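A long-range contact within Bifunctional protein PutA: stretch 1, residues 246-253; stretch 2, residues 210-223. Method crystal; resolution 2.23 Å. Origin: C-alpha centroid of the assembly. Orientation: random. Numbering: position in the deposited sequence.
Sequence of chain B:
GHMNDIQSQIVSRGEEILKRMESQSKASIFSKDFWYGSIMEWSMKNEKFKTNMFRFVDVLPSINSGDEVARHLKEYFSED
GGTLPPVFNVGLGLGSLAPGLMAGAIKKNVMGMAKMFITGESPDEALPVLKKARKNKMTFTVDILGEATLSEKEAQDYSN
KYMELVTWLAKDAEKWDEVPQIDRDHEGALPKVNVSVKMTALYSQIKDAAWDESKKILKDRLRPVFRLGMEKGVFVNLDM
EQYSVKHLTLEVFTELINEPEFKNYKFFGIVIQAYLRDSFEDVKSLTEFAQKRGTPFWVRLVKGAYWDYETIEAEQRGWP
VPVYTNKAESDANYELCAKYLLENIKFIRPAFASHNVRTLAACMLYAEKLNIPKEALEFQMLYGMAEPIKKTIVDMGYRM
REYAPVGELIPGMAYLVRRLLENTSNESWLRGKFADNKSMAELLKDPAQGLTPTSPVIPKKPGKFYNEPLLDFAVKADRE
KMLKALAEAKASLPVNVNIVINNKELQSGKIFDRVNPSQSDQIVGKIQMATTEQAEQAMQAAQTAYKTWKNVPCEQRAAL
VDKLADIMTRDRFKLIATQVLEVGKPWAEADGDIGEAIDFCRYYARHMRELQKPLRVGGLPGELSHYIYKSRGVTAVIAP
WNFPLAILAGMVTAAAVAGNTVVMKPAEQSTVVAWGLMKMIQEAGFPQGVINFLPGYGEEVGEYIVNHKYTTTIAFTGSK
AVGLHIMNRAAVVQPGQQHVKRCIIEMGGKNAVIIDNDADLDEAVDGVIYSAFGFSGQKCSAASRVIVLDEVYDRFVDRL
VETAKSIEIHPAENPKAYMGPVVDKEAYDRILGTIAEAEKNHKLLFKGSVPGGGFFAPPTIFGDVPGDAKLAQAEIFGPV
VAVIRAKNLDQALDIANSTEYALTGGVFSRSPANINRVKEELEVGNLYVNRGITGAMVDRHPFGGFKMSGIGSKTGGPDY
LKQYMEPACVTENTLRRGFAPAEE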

# COMPACT_ATOMS: atom_id res chain seq x y z
N LYS B 246 -0.30 -42.30 10.52
CA LYS B 246 -1.34 -43.20 11.00
C LYS B 246 -1.53 -44.38 10.06
O LYS B 246 -1.53 -45.54 10.49
CB LYS B 246 -2.68 -42.46 11.18
CG LYS B 246 -3.76 -43.30 11.89
CD LYS B 246 -4.62 -44.13 10.92
CE LYS B 246 -5.43 -43.22 9.97
NZ LYS B 246 -6.37 -43.97 9.06
N HIS B 247 -1.70 -44.11 8.76
CA HIS B 247 -1.93 -45.18 7.80
C HIS B 247 -0.71 -46.10 7.73
O HIS B 247 -0.84 -47.33 7.73
CB HIS B 247 -2.28 -44.58 6.44
CG HIS B 247 -2.66 -45.59 5.41
ND1 HIS B 247 -2.70 -45.31 4.05
CD2 HIS B 247 -3.01 -46.90 5.52
CE1 HIS B 247 -3.06 -46.39 3.39
NE2 HIS B 247 -3.25 -47.37 4.25
N LEU B 248 0.49 -45.51 7.72
CA LEU B 248 1.70 -46.32 7.69
C LEU B 248 1.79 -47.24 8.91
O LEU B 248 2.15 -48.42 8.79
CB LEU B 248 2.92 -45.41 7.59
CG LEU B 248 4.31 -46.05 7.53
CD1 LEU B 248 4.45 -46.92 6.29
CD2 LEU B 248 5.38 -44.97 7.55
N THR B 249 1.44 -46.73 10.09
CA THR B 249 1.49 -47.53 11.30
C THR B 249 0.55 -48.73 11.21
O THR B 249 0.89 -49.83 11.67
CB THR B 249 1.15 -46.66 12.52
OG1 THR B 249 2.06 -45.56 12.55
CG2 THR B 249 1.29 -47.47 13.82
N LEU B 250 -0.62 -48.54 10.62
CA LEU B 250 -1.57 -49.65 10.52
C LEU B 250 -1.07 -50.73 9.56
O LEU B 250 -1.21 -51.93 9.85
CB LEU B 250 -2.94 -49.11 10.09
CG LEU B 250 -3.59 -48.23 11.17
CD1 LEU B 250 -4.96 -47.74 10.73
CD2 LEU B 250 -3.66 -48.96 12.50
N GLU B 251 -0.48 -50.34 8.42
CA GLU B 251 0.11 -51.33 7.52
C GLU B 251 1.29 -52.04 8.19
O GLU B 251 1.43 -53.26 8.07
CB GLU B 251 0.55 -50.66 6.21
CG GLU B 251 -0.61 -50.17 5.38
CD GLU B 251 -0.21 -49.77 3.98
OE1 GLU B 251 0.96 -50.00 3.58
OE2 GLU B 251 -1.07 -49.23 3.27
N VAL B 252 2.14 -51.30 8.89
CA VAL B 252 3.27 -51.92 9.58
C VAL B 252 2.76 -52.97 10.56
O VAL B 252 3.22 -54.11 10.57
CB VAL B 252 4.11 -50.83 10.28
CG1 VAL B 252 5.09 -51.43 11.26
CG2 VAL B 252 4.83 -49.96 9.24
N PHE B 253 1.77 -52.59 11.38
CA PHE B 253 1.29 -53.46 12.44
C PHE B 253 0.61 -54.71 11.89
O PHE B 253 0.90 -55.83 12.33
CB PHE B 253 0.32 -52.69 13.34
CG PHE B 253 -0.29 -53.53 14.42
CD1 PHE B 253 0.42 -53.83 15.57
CD2 PHE B 253 -1.60 -53.99 14.29
CE1 PHE B 253 -0.16 -54.59 16.58
CE2 PHE B 253 -2.17 -54.75 15.29
CZ PHE B 253 -1.45 -55.06 16.43
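Stretch 2, residues 210-223: AWDESKKILKDRLR

A single carboxylate oxygen, OE1 of Glu-251, takes two hydrogen bonds from stretch 2: one from NE1 of Trp-211 at 2.8 Å, nearly straight at 162°, and a very short one from NZ of Lys-215 at 2.5 Å, which is also a salt bridge. The two donors lie four residues, about one helical turn, apart, so a single acid can reach both. Trp-211 (chi1 t, chi2 -95°) and Lys-215 (chi1 t) start with CA-to-CB bonds that point sideways, and their ends come nearer to stretch 1; the CA-to-CB bond of Glu-251 points toward stretch 2, and its OE1 lies near the plane of the indole, at the ring edge.

Stretch 2 is helical from Trp-211 to Arg-223, with Ala-210 at the N-cap position, and all of stretch 1 is helix. Their N-to-C directions differ by 56° (signed crossing angle -56°), and the axes approach to 9.5 Å. The nearest CA atoms across the contact are those of Val-252 and Lys-219, 5.8 Å apart.

While its edge serves the acid, the indole offers a face to Leu-248: CD1 lies 4.0 Å from the centroid of the six-membered ring of Trp-211, 12° off the normal, a CH-pi contact. Leu-248 CB also packs 3.6 Å from Trp-211 CH2. Further along stretch 2, Leu-248 CD2 meets Leu-218 CD1 at 3.5 Å.

One turn on from Leu-248, Val-252 is the knob, sitting among Lys-215, Leu-218, Lys-219 and Leu-222. Val-252 CG2 is 3.9 Å from Leu-218 CB and 4.1 Å from Lys-215 CG, while Val-252 CG1 lies 4.0 Å from Lys-219 CG and 4.1 Å from Leu-222 CD1. The rule to read here is economy: the aliphatic stem of Lys-215 helps line the hole while its ammonium pairs with Glu-251, so one side chain serves both packing and charge.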

# COMPACT_ATOMS: atom_id res chain seq x y z
N ALA B 210 8.74 -42.99 -0.53
CA ALA B 210 9.28 -44.35 -0.61
C ALA B 210 8.55 -45.25 0.39
O ALA B 210 9.14 -45.80 1.32
CB ALA B 210 10.78 -44.33 -0.35
N TRP B 211 7.24 -45.36 0.15
CA TRP B 211 6.34 -46.02 1.08
C TRP B 211 6.78 -47.44 1.39
O TRP B 211 6.94 -47.81 2.56
CB TRP B 211 4.93 -46.02 0.50
CG TRP B 211 3.86 -46.53 1.42
CD1 TRP B 211 3.36 -47.81 1.48
CD2 TRP B 211 3.12 -45.77 2.38
NE1 TRP B 211 2.37 -47.89 2.42
CE2 TRP B 211 2.21 -46.65 2.99
CE3 TRP B 211 3.15 -44.43 2.79
CZ2 TRP B 211 1.32 -46.24 3.99
CZ3 TRP B 211 2.28 -44.02 3.78
CH2 TRP B 211 1.37 -44.92 4.37
N ASP B 212 6.96 -48.26 0.35
CA ASP B 212 7.26 -49.68 0.57
C ASP B 212 8.59 -49.87 1.28
O ASP B 212 8.73 -50.72 2.16
CB ASP B 212 7.27 -50.46 -0.74
CG ASP B 212 5.92 -50.52 -1.42
OD1 ASP B 212 4.89 -50.29 -0.74
OD2 ASP B 212 5.88 -50.87 -2.62
N GLU B 213 9.60 -49.08 0.91
CA GLU B 213 10.90 -49.21 1.57
C GLU B 213 10.81 -48.82 3.04
O GLU B 213 11.31 -49.54 3.91
CB GLU B 213 11.93 -48.35 0.84
CG GLU B 213 13.31 -48.50 1.43
CD GLU B 213 14.38 -47.87 0.57
OE1 GLU B 213 15.53 -47.75 1.05
OE2 GLU B 213 14.07 -47.50 -0.59
N SER B 214 10.13 -47.70 3.34
CA SER B 214 9.97 -47.26 4.72
C SER B 214 9.22 -48.29 5.54
O SER B 214 9.61 -48.60 6.68
CB SER B 214 9.21 -45.93 4.76
OG SER B 214 9.94 -44.89 4.13
N LYS B 215 8.14 -48.85 4.98
CA LYS B 215 7.36 -49.85 5.68
C LYS B 215 8.18 -51.10 6.00
O LYS B 215 8.08 -51.65 7.10
CB LYS B 215 6.13 -50.22 4.86
CG LYS B 215 5.32 -51.36 5.43
CD LYS B 215 3.90 -51.38 4.86
CE LYS B 215 3.87 -51.57 3.35
NZ LYS B 215 2.47 -51.87 2.94
N LYS B 216 9.00 -51.56 5.04
CA LYS B 216 9.85 -52.72 5.28
C LYS B 216 10.85 -52.43 6.40
O LYS B 216 11.10 -53.30 7.25
CB LYS B 216 10.57 -53.14 4.01
CG LYS B 216 11.62 -54.24 4.24
CD LYS B 216 12.38 -54.56 2.96
CE LYS B 216 13.85 -54.89 3.24
NZ LYS B 216 14.01 -56.04 4.17
N ILE B 217 11.45 -51.24 6.41
CA ILE B 217 12.43 -50.92 7.45
C ILE B 217 11.75 -50.85 8.81
O ILE B 217 12.27 -51.38 9.80
CB ILE B 217 13.18 -49.61 7.11
CG1 ILE B 217 14.08 -49.82 5.90
CG2 ILE B 217 13.98 -49.11 8.32
CD1 ILE B 217 14.69 -48.52 5.36
N LEU B 218 10.58 -50.19 8.89
CA LEU B 218 9.87 -50.10 10.17
C LEU B 218 9.53 -51.49 10.70
O LEU B 218 9.75 -51.78 11.88
CB LEU B 218 8.61 -49.24 10.01
CG LEU B 218 8.91 -47.75 9.81
CD1 LEU B 218 7.68 -46.99 9.32
CD2 LEU B 218 9.42 -47.14 11.09
N LYS B 219 9.01 -52.36 9.84
CA LYS B 219 8.73 -53.73 10.25
C LYS B 219 9.98 -54.44 10.73
O LYS B 219 9.94 -55.16 11.74
CB LYS B 219 8.09 -54.51 9.09
CG LYS B 219 6.67 -54.10 8.78
CD LYS B 219 6.23 -54.49 7.37
CE LYS B 219 6.08 -56.00 7.21
NZ LYS B 219 5.64 -56.34 5.82
N ASP B 220 11.11 -54.24 10.03
CA ASP B 220 12.35 -54.90 10.44
C ASP B 220 12.79 -54.43 11.83
O ASP B 220 13.33 -55.21 12.61
CB ASP B 220 13.48 -54.63 9.44
CG ASP B 220 13.27 -55.33 8.10
OD1 ASP B 220 12.39 -56.20 8.03
OD2 ASP B 220 14.02 -55.02 7.14
N ARG B 221 12.57 -53.15 12.15
CA ARG B 221 13.00 -52.66 13.45
C ARG B 221 12.06 -53.11 14.56
O ARG B 221 12.52 -53.37 15.68
CB ARG B 221 13.11 -51.14 13.43
CG ARG B 221 13.98 -50.58 12.31
CD ARG B 221 15.46 -50.73 12.59
NE ARG B 221 16.30 -50.32 11.46
CZ ARG B 221 16.78 -49.09 11.26
NH1 ARG B 221 16.49 -48.11 12.10
NH2 ARG B 221 17.55 -48.85 10.21
N LEU B 222 10.76 -53.24 14.25
CA LEU B 222 9.77 -53.69 15.22
C LEU B 222 9.86 -55.19 15.46
O LEU B 222 9.62 -55.66 16.58
CB LEU B 222 8.36 -53.35 14.76
CG LEU B 222 7.60 -52.27 15.52
CD1 LEU B 222 6.13 -52.29 15.11
CD2 LEU B 222 7.76 -52.48 17.01
N ARG B 223 10.18 -55.95 14.42
CA ARG B 223 10.12 -57.41 14.50
C ARG B 223 10.87 -57.99 15.69
O ARG B 223 10.28 -58.81 16.41
CB ARG B 223 10.62 -58.01 13.18
CG ARG B 223 10.44 -59.54 13.07
CD ARG B 223 10.78 -60.06 11.67
NE ARG B 223 9.86 -59.59 10.64
CZ ARG B 223 10.13 -58.65 9.74
NH1 ARG B 223 11.32 -58.04 9.71
NH2 ARG B 223 9.21 -58.32 8.85